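Local coordinates for cellulose-binding protein (Saccharophagus degradans, PDB 2YHG) that may hydrolyse glycosidic bonds, as its nucleoside hydrolase-like domain suggests, within a longer, probably polysaccharide-binding protein linked to carbohydrate metabolism, at residues Trp307-Ala317 and Ser423-Arg431; Ala39-Arg49 and Tyr234-Thr245. One frame throughout, in Å; residues are numbered along the deposited sequence.

Contact 1: residues Trp307-Ala317 and Ser423-Arg431; sequences WSTAIHNDFQA and SPNLYAYRR. With BTB (2-[bis-(2-hydroxy-ethyl)-amino]-2-hydroxymethyl-propane-1,3-diol), chain M.
With CG beside the backbone N (chi1 -71°), Asn313 points its amide at the backbone of the loop before strand 427-431, and Tyr427, rotated likewise (chi1 -66°), brings its ring beside Ala310, CD1 3.7 Å from Ala310 CB. Asn313 ND2 donates to Asn425 O at 2.8 Å, in the carbonyl plane and on a lone pair, while the same nitrogen sits at the edge of the Tyr427 ring. Pro424, which follows a cis peptide bond, fits between Asn313 and Gln316: Pro424 CG lies 3.4 Å from Asn313 O. The extended Gln316 chain brings Gln316 CD to 3.6 Å from Pro424 CG. Leu426 reaches back to the helix with both methyls, CD1 meeting Ala317 CB at 3.8 Å and CD2 passing over the backbone of Asp314. Ala310 CB comes within 3.2 Å of Tyr429 OH at the edge of that ring, and Trp307 turns the edge of its six-membered ring to the face of Tyr429 in an offset edge-to-face pair with planes at 88°. The Tyr429 hydroxyl is hydrogen-bonded to Trp267. One water joins Ala310 O to Tyr427 N and donates to BTB O6, which donates to Tyr427 O at 2.8 Å, so this bis-tris molecule bridges helix and strand through polar atoms. Asp314 OD2 takes a weak bond from BTB O8, while OD1 is held by His333 and Arg318. The strand pairs antiparallel with 411-420 in the C-terminal mixed sheet, whereas the helix turns Ile311 and Phe315 toward helix 42-52.

Contact 2: residues Ala39-Arg49 and Tyr234-Thr245; sequences ADPDDEQSLVR and YPNRRYATEGDT. With CA (calcium ion), chain B.
Gln45 meets Tyr234 and Glu242 in the densely packed half of this contact. Its CG lies over the Tyr234 ring face, 3.7 Å from the centroid, while both ends of its amide bind the loop backbone: NE2 donates to Pro235 O, and OE1 accepts from Glu242 N at 2.9 Å, nearly along the C=O axis. Arg49, bent at chi3 (-58°), grips the Glu242 carboxylate side-on, with NE 2.7 Å from OE1 on its syn lone pair and NH2 meeting OE2 from above the carboxylate plane. Thr245 OG1 and Tyr234 OH add one bond each, so this buried carboxylate has four donors, which probably stabilise its negative charge. The helix follows strand 30-35 of the nucleoside hydrolase-like domain's parallel sheet; aspartates of the short joining loop and the helix start recall the calcium-binding cluster of nucleoside hydrolases. Here Asp43 chelates the calcium ion through both oxygens, with OD2 also bonded to Thr35, Asp244 OD2 binds it at 2.5 Å, and Asp36, Trp151 and two waters complete the site. Asp42 stays in the second shell, OD1 taking a hydrogen bond from a calcium-bound water and OD2 one from Gly243 N. Toward solvent the fit loosens. Pro41 CB presses on Pro235 CG at 3.5 Å, but exposed Arg238 merely lays a guanidinium face over Pro41 CD, and water bridges its NH1 to Ala39 O and Asp40 OD1.

Overall arrangement
From the N terminus, the chain runs through strand 30-35 into helix 42-52, whose first turns enter contact 2. It then builds most of the parallel sheet and its helices before 234-245 returns to that helix, closing a loop of 184 intervening residues across the nucleoside hydrolase-like domain. Contact 1 opens only afterwards, so the two loops follow in series, neither nested nor crossing. Its 105 intervening residues include most of the C-terminal mixed sheet, and its closure fastens strand 427-436 to helix 308-323. That helix joins the contacts: Phe315 packs on Arg49, Glu242 and Tyr234, and Ile311 touches Arg49, linking the nucleoside hydrolase-like domain to the C-terminal sheet.

Contact 1: residues Trp307-Ala317 and Ser423-Arg431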
loop_
_atom_site.group_PDB
_atom_site.type_symbol
_atom_site.label_atom_id
_atom_site.label_comp_id
_atom_site.label_asym_id
_atom_site.label_seq_id
_atom_site.Cartn_x
_atom_site.Cartn_y
_atom_site.Cartn_z
ATOM N N TRP A 307 -12.836 3.549 3.190
ATOM C CA TRP A 307 -11.919 3.385 4.295
ATOM C C TRP A 307 -11.454 4.715 4.918
ATOM O O TRP A 307 -10.656 4.710 5.827
ATOM C CB TRP A 307 -10.676 2.635 3.809
ATOM C CG TRP A 307 -10.972 1.347 3.071
ATOM C CD1 TRP A 307 -10.814 1.139 1.739
ATOM C CD2 TRP A 307 -11.487 0.116 3.605
ATOM N NE1 TRP A 307 -11.209 -0.122 1.395
ATOM C CE2 TRP A 307 -11.637 -0.773 2.524
ATOM C CE3 TRP A 307 -11.850 -0.308 4.885
ATOM C CZ2 TRP A 307 -12.086 -2.075 2.688
ATOM C CZ3 TRP A 307 -12.289 -1.606 5.041
ATOM C CH2 TRP A 307 -12.424 -2.463 3.947
ATOM N N SER A 308 -11.930 5.840 4.401
ATOM C CA SER A 308 -11.365 7.148 4.698
ATOM C C SER A 308 -11.316 7.464 6.190
ATOM O O SER A 308 -10.349 8.049 6.655
ATOM C CB SER A 308 -12.120 8.263 3.951
ATOM O OG SER A 308 -11.618 8.418 2.622
ATOM N N THR A 309 -12.381 7.166 6.938
ATOM C CA THR A 309 -12.352 7.543 8.352
ATOM C C THR A 309 -11.172 6.880 9.042
ATOM O O THR A 309 -10.455 7.514 9.846
ATOM C CB THR A 309 -13.659 7.212 9.037
ATOM O OG1 THR A 309 -14.680 8.002 8.440
ATOM C CG2 THR A 309 -13.588 7.515 10.536
ATOM N N ALA A 310 -10.994 5.577 8.804
ATOM C CA ALA A 310 -9.891 4.852 9.409
ATOM C C ALA A 310 -8.545 5.426 8.971
ATOM O O ALA A 310 -7.626 5.569 9.760
ATOM C CB ALA A 310 -9.985 3.371 9.107
ATOM N N ILE A 311 -8.420 5.705 7.675
ATOM C CA ILE A 311 -7.201 6.264 7.104
ATOM C C ILE A 311 -6.854 7.596 7.772
ATOM O O ILE A 311 -5.710 7.822 8.186
ATOM C CB ILE A 311 -7.329 6.458 5.579
ATOM C CG1 ILE A 311 -7.423 5.103 4.866
ATOM C CG2 ILE A 311 -6.206 7.321 5.037
ATOM C CD1 ILE A 311 -7.822 5.191 3.395
ATOM N N HIS A 312 -7.841 8.478 7.891
ATOM C CA HIS A 312 -7.548 9.791 8.424
ATOM C C HIS A 312 -7.223 9.753 9.909
ATOM O O HIS A 312 -6.318 10.454 10.389
ATOM C CB HIS A 312 -8.700 10.762 8.190
ATOM C CG HIS A 312 -9.032 10.942 6.748
ATOM N ND1 HIS A 312 -8.099 10.844 5.736
ATOM C CD2 HIS A 312 -10.222 11.172 6.148
ATOM C CE1 HIS A 312 -8.730 10.980 4.581
ATOM N NE2 HIS A 312 -10.009 11.221 4.797
ATOM N N ASN A 313 -7.936 8.914 10.640
ATOM C CA ASN A 313 -7.686 8.805 12.065
ATOM C C ASN A 313 -6.308 8.198 12.317
ATOM O O ASN A 313 -5.582 8.609 13.232
ATOM C CB ASN A 313 -8.776 7.988 12.755
ATOM C CG ASN A 313 -10.088 8.711 12.815
ATOM O OD1 ASN A 313 -10.280 9.803 12.247
ATOM N ND2 ASN A 313 -11.036 8.078 13.505
ATOM N N ASP A 314 -5.927 7.219 11.489
ATOM C CA ASP A 314 -4.624 6.603 11.568
ATOM C C ASP A 314 -3.513 7.654 11.465
ATOM O O ASP A 314 -2.596 7.693 12.292
ATOM C CB ASP A 314 -4.516 5.560 10.467
ATOM C CG ASP A 314 -3.212 4.837 10.449
ATOM O OD1 ASP A 314 -2.710 4.385 11.506
ATOM O OD2 ASP A 314 -2.661 4.675 9.354
ATOM N N PHE A 315 -3.548 8.482 10.438
ATOM C CA PHE A 315 -2.478 9.448 10.220
ATOM C C PHE A 315 -2.480 10.486 11.351
ATOM O O PHE A 315 -1.439 10.896 11.814
ATOM C CB PHE A 315 -2.667 10.067 8.846
ATOM C CG PHE A 315 -1.533 10.959 8.342
ATOM C CD1 PHE A 315 -0.251 10.872 8.776
ATOM C CD2 PHE A 315 -1.793 11.831 7.304
ATOM C CE1 PHE A 315 0.748 11.654 8.215
ATOM C CE2 PHE A 315 -0.795 12.594 6.715
ATOM C CZ PHE A 315 0.479 12.509 7.176
ATOM N N GLN A 316 -3.658 10.914 11.770
ATOM C CA GLN A 316 -3.778 11.848 12.909
ATOM C C GLN A 316 -3.058 11.297 14.133
ATOM O O GLN A 316 -2.263 12.007 14.774
ATOM C CB GLN A 316 -5.232 12.150 13.182
ATOM C CG GLN A 316 -5.445 13.015 14.401
ATOM C CD GLN A 316 -6.884 13.226 14.795
ATOM O OE1 GLN A 316 -7.813 13.013 14.023
ATOM N NE2 GLN A 316 -7.079 13.674 16.033
ATOM N N ALA A 317 -3.349 10.051 14.508
ATOM C CA ALA A 317 -2.723 9.451 15.680
ATOM C C ALA A 317 -1.237 9.324 15.498
ATOM O O ALA A 317 -0.480 9.574 16.443
ATOM C CB ALA A 317 -3.340 8.092 15.972
ATOM N N SER A 423 -8.777 8.663 21.137
ATOM C CA SER A 423 -8.817 10.004 20.467
ATOM C C SER A 423 -7.613 10.121 19.521
ATOM O O SER A 423 -6.515 10.188 19.998
ATOM C CB SER A 423 -8.679 11.143 21.478
ATOM O OG SER A 423 -8.772 12.391 20.805
ATOM N N PRO A 424 -7.807 10.105 18.195
ATOM C CA PRO A 424 -9.063 9.775 17.518
ATOM C C PRO A 424 -9.294 8.247 17.526
ATOM O O PRO A 424 -8.410 7.519 17.817
ATOM C CB PRO A 424 -8.766 10.228 16.060
ATOM C CG PRO A 424 -7.332 9.866 15.896
ATOM C CD PRO A 424 -6.681 10.179 17.243
ATOM N N ASN A 425 -10.500 7.822 17.175
ATOM C CA ASN A 425 -10.785 6.375 17.198
ATOM C C ASN A 425 -9.878 5.671 16.187
ATOM O O ASN A 425 -9.797 6.081 15.019
ATOM C CB ASN A 425 -12.217 6.050 16.742
ATOM C CG ASN A 425 -13.355 6.577 17.635
ATOM O OD1 ASN A 425 -14.476 6.463 17.230
ATOM N ND2 ASN A 425 -13.056 7.130 18.832
ATOM N N LEU A 426 -9.252 4.591 16.599
ATOM C CA LEU A 426 -8.399 3.831 15.715
ATOM C C LEU A 426 -9.008 2.469 15.404
ATOM O O LEU A 426 -9.709 1.852 16.205
ATOM C CB LEU A 426 -6.997 3.685 16.288
ATOM C CG LEU A 426 -6.172 4.961 16.287
ATOM C CD1 LEU A 426 -4.866 4.726 16.987
ATOM C CD2 LEU A 426 -5.944 5.447 14.841
ATOM N N TYR A 427 -8.694 1.995 14.201
ATOM C CA TYR A 427 -9.306 0.806 13.622
ATOM C C TYR A 427 -8.288 -0.296 13.439
ATOM O O TYR A 427 -7.097 -0.054 13.240
ATOM C CB TYR A 427 -9.952 1.144 12.278
ATOM C CG TYR A 427 -11.135 2.091 12.381
ATOM C CD1 TYR A 427 -10.970 3.466 12.621
ATOM C CD2 TYR A 427 -12.421 1.629 12.241
ATOM C CE1 TYR A 427 -12.061 4.308 12.705
ATOM C CE2 TYR A 427 -13.506 2.453 12.337
ATOM C CZ TYR A 427 -13.327 3.803 12.496
ATOM O OH TYR A 427 -14.438 4.614 12.632
ATOM N N ALA A 428 -8.788 -1.522 13.412
ATOM C CA ALA A 428 -8.000 -2.674 13.000
ATOM C C ALA A 428 -8.916 -3.684 12.332
ATOM O O ALA A 428 -10.142 -3.593 12.438
ATOM C CB ALA A 428 -7.274 -3.313 14.178
ATOM N N TYR A 429 -8.319 -4.613 11.596
ATOM C CA TYR A 429 -9.071 -5.498 10.715
ATOM C C TYR A 429 -8.619 -6.925 10.839
ATOM O O TYR A 429 -7.431 -7.203 10.961
ATOM C CB TYR A 429 -8.844 -5.076 9.256
ATOM C CG TYR A 429 -9.186 -3.639 8.969
ATOM C CD1 TYR A 429 -10.487 -3.225 8.846
ATOM C CD2 TYR A 429 -8.188 -2.663 8.894
ATOM C CE1 TYR A 429 -10.785 -1.893 8.606
ATOM C CE2 TYR A 429 -8.471 -1.351 8.614
ATOM C CZ TYR A 429 -9.771 -0.977 8.468
ATOM O OH TYR A 429 -10.045 0.346 8.149
ATOM N N ARG A 430 -9.565 -7.848 10.636
ATOM C CA ARG A 430 -9.246 -9.226 10.302
ATOM C C ARG A 430 -10.237 -9.743 9.272
ATOM O O ARG A 430 -11.423 -9.859 9.563
ATOM C CB ARG A 430 -9.262 -10.153 11.513
ATOM C CG ARG A 430 -8.967 -11.612 11.149
ATOM C CD ARG A 430 -7.490 -11.814 10.818
ATOM N NE ARG A 430 -6.658 -11.498 11.985
ATOM C CZ ARG A 430 -6.613 -12.229 13.103
ATOM N NH1 ARG A 430 -7.091 -13.459 13.126
ATOM N NH2 ARG A 430 -5.998 -11.779 14.185
ATOM N N ARG A 431 -9.759 -10.067 8.084
ATOM C CA ARG A 431 -10.532 -10.762 7.098
ATOM C C ARG A 431 -10.444 -12.253 7.303
ATOM O O ARG A 431 -9.374 -12.802 7.496
ATOM C CB ARG A 431 -10.064 -10.395 5.680
ATOM C CG ARG A 431 -10.994 -10.953 4.595
ATOM C CD ARG A 431 -10.453 -10.737 3.189
ATOM N NE ARG A 431 -10.219 -9.319 2.947
ATOM C CZ ARG A 431 -10.625 -8.598 1.907
ATOM N NH1 ARG A 431 -11.394 -9.090 0.964
ATOM N NH2 ARG A 431 -10.209 -7.349 1.835
HETATM C C1 BTB M . -4.300 -2.811 12.102
HETATM O O1 BTB M . -4.907 -1.655 12.672
HETATM C C2 BTB M . -3.004 -2.178 11.649
HETATM C C3 BTB M . -2.351 -1.564 12.879
HETATM O O3 BTB M . -2.094 -2.543 13.868
HETATM C C4 BTB M . -2.105 -3.215 11.031
HETATM O O4 BTB M . -2.789 -3.718 9.888
HETATM N N BTB M . -3.316 -1.046 10.723
HETATM C C5 BTB M . -4.144 0.008 11.387
HETATM C C6 BTB M . -5.315 0.469 10.502
HETATM O O6 BTB M . -6.103 1.474 11.158
HETATM C C7 BTB M . -2.089 -0.518 10.073
HETATM C C8 BTB M . -2.331 0.772 9.285
HETATM O O8 BTB M . -2.103 1.913 10.095
HETATM O O HOH W 1 -7.419 3.697 12.049
#

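Contact 2: residues Ala39-Arg49 and Tyr234-Thr245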
loop_
_atom_site.group_PDB
_atom_site.type_symbol
_atom_site.label_atom_id
_atom_site.label_comp_id
_atom_site.label_asym_id
_atom_site.label_seq_id
_atom_site.Cartn_x
_atom_site.Cartn_y
_atom_site.Cartn_z
ATOM N N ALA A 39 7.907 17.340 -8.879
ATOM C CA ALA A 39 6.801 17.542 -9.801
ATOM C C ALA A 39 5.630 18.214 -9.122
ATOM O O ALA A 39 4.912 19.026 -9.741
ATOM C CB ALA A 39 6.351 16.209 -10.371
ATOM N N ASP A 40 5.348 17.821 -7.881
ATOM C CA ASP A 40 4.198 18.311 -7.169
ATOM C C ASP A 40 4.403 18.006 -5.699
ATOM O O ASP A 40 5.020 16.997 -5.346
ATOM C CB ASP A 40 2.944 17.617 -7.651
ATOM C CG ASP A 40 1.691 18.222 -7.069
ATOM O OD1 ASP A 40 1.164 19.190 -7.668
ATOM O OD2 ASP A 40 1.229 17.731 -6.016
ATOM N N PRO A 41 3.906 18.870 -4.819
ATOM C CA PRO A 41 4.118 18.642 -3.392
ATOM C C PRO A 41 3.530 17.327 -2.880
ATOM O O PRO A 41 3.906 16.900 -1.798
ATOM C CB PRO A 41 3.449 19.856 -2.724
ATOM C CG PRO A 41 2.515 20.376 -3.756
ATOM C CD PRO A 41 3.187 20.136 -5.075
ATOM N N ASP A 42 2.587 16.734 -3.584
ATOM C CA ASP A 42 1.990 15.522 -3.098
ATOM C C ASP A 42 2.986 14.416 -2.818
ATOM O O ASP A 42 2.795 13.666 -1.846
ATOM C CB ASP A 42 0.734 15.108 -3.827
ATOM C CG ASP A 42 0.897 14.630 -5.196
ATOM O OD1 ASP A 42 1.991 14.599 -5.752
ATOM O OD2 ASP A 42 -0.205 14.183 -5.718
ATOM N N ASP A 43 4.065 14.291 -3.571
ATOM C CA ASP A 43 5.033 13.235 -3.273
ATOM C C ASP A 43 5.651 13.450 -1.886
ATOM O O ASP A 43 5.975 12.483 -1.194
ATOM C CB ASP A 43 6.128 13.158 -4.324
ATOM C CG ASP A 43 5.626 12.662 -5.678
ATOM O OD1 ASP A 43 4.844 13.406 -6.318
ATOM O OD2 ASP A 43 5.905 11.518 -6.077
ATOM N N GLU A 44 5.935 14.717 -1.545
ATOM C CA GLU A 44 6.453 15.017 -0.224
ATOM C C GLU A 44 5.472 14.624 0.866
ATOM O O GLU A 44 5.844 14.015 1.883
ATOM C CB GLU A 44 6.807 16.487 -0.145
ATOM C CG GLU A 44 7.910 16.923 -1.078
ATOM C CD GLU A 44 7.828 18.409 -1.336
ATOM O OE1 GLU A 44 8.022 19.191 -0.383
ATOM O OE2 GLU A 44 7.513 18.799 -2.474
ATOM N N GLN A 45 4.216 15.007 0.681
ATOM C CA GLN A 45 3.163 14.639 1.591
ATOM C C GLN A 45 3.121 13.126 1.800
ATOM O O GLN A 45 3.021 12.635 2.929
ATOM C CB GLN A 45 1.819 15.084 1.033
ATOM C CG GLN A 45 1.624 16.589 0.845
ATOM C CD GLN A 45 0.286 16.900 0.208
ATOM O OE1 GLN A 45 -0.258 16.102 -0.567
ATOM N NE2 GLN A 45 -0.309 18.057 0.560
ATOM N N SER A 46 3.113 12.393 0.699
ATOM C CA SER A 46 3.021 10.949 0.751
ATOM C C SER A 46 4.188 10.342 1.507
ATOM O O SER A 46 3.984 9.392 2.270
ATOM C CB SER A 46 2.960 10.389 -0.675
ATOM O OG SER A 46 1.728 10.736 -1.323
ATOM N N LEU A 47 5.407 10.840 1.278
ATOM C CA LEU A 47 6.540 10.277 1.984
ATOM C C LEU A 47 6.418 10.508 3.488
ATOM O O LEU A 47 6.753 9.613 4.265
ATOM C CB LEU A 47 7.844 10.801 1.426
ATOM C CG LEU A 47 9.090 10.188 2.085
ATOM C CD1 LEU A 47 9.105 8.666 1.985
ATOM C CD2 LEU A 47 10.363 10.805 1.489
ATOM N N VAL A 48 5.938 11.677 3.910
ATOM C CA VAL A 48 5.745 11.904 5.341
ATOM C C VAL A 48 4.785 10.872 5.930
ATOM O O VAL A 48 5.072 10.284 6.978
ATOM C CB VAL A 48 5.271 13.347 5.596
ATOM C CG1 VAL A 48 4.816 13.496 7.066
ATOM C CG2 VAL A 48 6.395 14.351 5.267
ATOM N N ARG A 49 3.652 10.646 5.273
ATOM C CA ARG A 49 2.718 9.644 5.784
ATOM C C ARG A 49 3.356 8.259 5.815
ATOM O O ARG A 49 3.252 7.531 6.813
ATOM C CB ARG A 49 1.419 9.603 4.992
ATOM C CG ARG A 49 0.408 8.665 5.644
ATOM C CD ARG A 49 -0.763 8.295 4.776
ATOM N NE ARG A 49 -1.524 9.472 4.324
ATOM C CZ ARG A 49 -2.693 9.884 4.785
ATOM N NH1 ARG A 49 -3.400 9.174 5.643
ATOM N NH2 ARG A 49 -3.193 11.013 4.312
ATOM N N TYR A 234 5.649 18.657 5.556
ATOM C CA TYR A 234 4.439 18.223 4.840
ATOM C C TYR A 234 3.859 19.455 4.165
ATOM O O TYR A 234 3.290 20.309 4.840
ATOM C CB TYR A 234 3.450 17.606 5.822
ATOM C CG TYR A 234 2.248 16.976 5.158
ATOM C CD1 TYR A 234 1.224 17.737 4.662
ATOM C CD2 TYR A 234 2.109 15.582 5.035
ATOM C CE1 TYR A 234 0.132 17.196 4.010
ATOM C CE2 TYR A 234 1.003 15.012 4.383
ATOM C CZ TYR A 234 0.028 15.820 3.879
ATOM O OH TYR A 234 -1.040 15.338 3.192
ATOM N N PRO A 235 4.007 19.609 2.852
ATOM C CA PRO A 235 3.596 20.870 2.224
ATOM C C PRO A 235 2.090 20.907 1.975
ATOM O O PRO A 235 1.437 19.857 1.964
ATOM C CB PRO A 235 4.337 20.844 0.901
ATOM C CG PRO A 235 4.424 19.360 0.569
ATOM C CD PRO A 235 4.688 18.720 1.894
ATOM N N ASN A 236 1.564 22.100 1.738
ATOM C CA ASN A 236 0.195 22.240 1.298
ATOM C C ASN A 236 -0.006 21.580 -0.063
ATOM O O ASN A 236 0.893 21.489 -0.899
ATOM C CB ASN A 236 -0.160 23.719 1.176
ATOM C CG ASN A 236 -0.379 24.385 2.495
ATOM O OD1 ASN A 236 -0.521 23.747 3.531
ATOM N ND2 ASN A 236 -0.487 25.697 2.457
ATOM N N ARG A 237 -1.247 21.165 -0.273
ATOM C CA ARG A 237 -1.745 20.751 -1.567
ATOM C C ARG A 237 -1.612 21.840 -2.626
ATOM O O ARG A 237 -1.899 22.997 -2.379
ATOM C CB ARG A 237 -3.230 20.431 -1.388
ATOM C CG ARG A 237 -3.935 19.957 -2.620
ATOM C CD ARG A 237 -5.391 19.741 -2.338
ATOM N NE ARG A 237 -6.084 20.944 -1.879
ATOM C CZ ARG A 237 -6.397 21.963 -2.668
ATOM N NH1 ARG A 237 -6.319 21.844 -4.000
ATOM N NH2 ARG A 237 -6.889 23.069 -2.144
ATOM N N ARG A 238 -1.142 21.451 -3.810
ATOM C CA ARG A 238 -1.130 22.292 -5.016
ATOM C C ARG A 238 -2.321 21.975 -5.912
ATOM O O ARG A 238 -3.018 22.890 -6.398
ATOM C CB ARG A 238 0.160 22.080 -5.822
ATOM C CG ARG A 238 0.280 22.993 -7.047
ATOM C CD ARG A 238 1.536 22.754 -7.822
ATOM N NE ARG A 238 2.749 23.051 -7.073
ATOM C CZ ARG A 238 3.992 22.801 -7.493
ATOM N NH1 ARG A 238 4.168 22.243 -8.662
ATOM N NH2 ARG A 238 5.021 23.022 -6.710
ATOM N N TYR A 239 -2.528 20.685 -6.180
ATOM C CA TYR A 239 -3.598 20.168 -7.005
ATOM C C TYR A 239 -4.415 19.189 -6.184
ATOM O O TYR A 239 -5.442 19.561 -5.632
ATOM C CB TYR A 239 -3.046 19.544 -8.273
ATOM C CG TYR A 239 -4.076 19.037 -9.182
ATOM C CD1 TYR A 239 -4.970 19.892 -9.805
ATOM C CD2 TYR A 239 -4.139 17.687 -9.470
ATOM C CE1 TYR A 239 -5.933 19.400 -10.697
ATOM C CE2 TYR A 239 -5.070 17.192 -10.371
ATOM C CZ TYR A 239 -6.004 18.043 -10.926
ATOM O OH TYR A 239 -6.918 17.541 -11.826
ATOM N N ALA A 240 -3.925 17.963 -6.017
ATOM C CA ALA A 240 -4.533 16.958 -5.153
ATOM C C ALA A 240 -3.602 16.635 -4.004
ATOM O O ALA A 240 -2.364 16.647 -4.161
ATOM C CB ALA A 240 -4.847 15.664 -5.928
ATOM N N THR A 241 -4.173 16.265 -2.869
ATOM C CA THR A 241 -3.407 15.808 -1.732
ATOM C C THR A 241 -3.042 14.329 -1.942
ATOM O O THR A 241 -3.905 13.511 -2.241
ATOM C CB THR A 241 -4.185 15.992 -0.451
ATOM O OG1 THR A 241 -4.199 17.396 -0.195
ATOM C CG2 THR A 241 -3.606 15.289 0.729
ATOM N N GLU A 242 -1.759 14.006 -1.819
ATOM C CA GLU A 242 -1.300 12.611 -1.696
ATOM C C GLU A 242 -1.930 11.704 -2.769
ATOM O O GLU A 242 -2.332 10.573 -2.491
ATOM C CB GLU A 242 -1.592 12.062 -0.292
ATOM C CG GLU A 242 -0.710 12.700 0.743
ATOM C CD GLU A 242 -0.814 12.046 2.071
ATOM O OE1 GLU A 242 -0.576 10.801 2.141
ATOM O OE2 GLU A 242 -1.205 12.704 3.086
ATOM N N GLY A 243 -1.847 12.087 -4.039
ATOM C CA GLY A 243 -2.340 11.221 -5.092
ATOM C C GLY A 243 -1.633 9.866 -5.159
ATOM O O GLY A 243 -2.233 8.898 -5.626
ATOM N N ASP A 244 -0.375 9.810 -4.708
ATOM C CA ASP A 244 0.400 8.583 -4.782
ATOM C C ASP A 244 0.237 7.689 -3.564
ATOM O O ASP A 244 0.696 6.543 -3.581
ATOM C CB ASP A 244 1.856 8.912 -4.946
ATOM C CG ASP A 244 2.120 9.718 -6.178
ATOM O OD1 ASP A 244 1.624 9.272 -7.231
ATOM O OD2 ASP A 244 2.749 10.795 -6.111
ATOM N N THR A 245 -0.375 8.178 -2.501
ATOM C CA THR A 245 -0.438 7.419 -1.244
ATOM C C THR A 245 -1.121 6.051 -1.337
ATOM O O THR A 245 -0.678 5.155 -0.628
ATOM C CB THR A 245 -1.006 8.324 -0.151
ATOM O OG1 THR A 245 0.047 9.237 0.166
ATOM C CG2 THR A 245 -1.508 7.588 1.069
HETATM CA CA CA B . 4.158 11.790 -7.974
HETATM O O HOH W 2 6.783 21.940 -9.899
HETATM O O HOH W 3 2.491 20.144 -9.688
HETATM O O HOH W 4 -0.832 18.783 -4.835
HETATM O O HOH W 5 -1.544 16.420 -7.212
HETATM O O HOH W 6 2.251 13.514 -8.114
HETATM O O HOH W 7 1.383 11.935 -3.849
HETATM O O HOH W 8 3.913 12.812 -10.227
#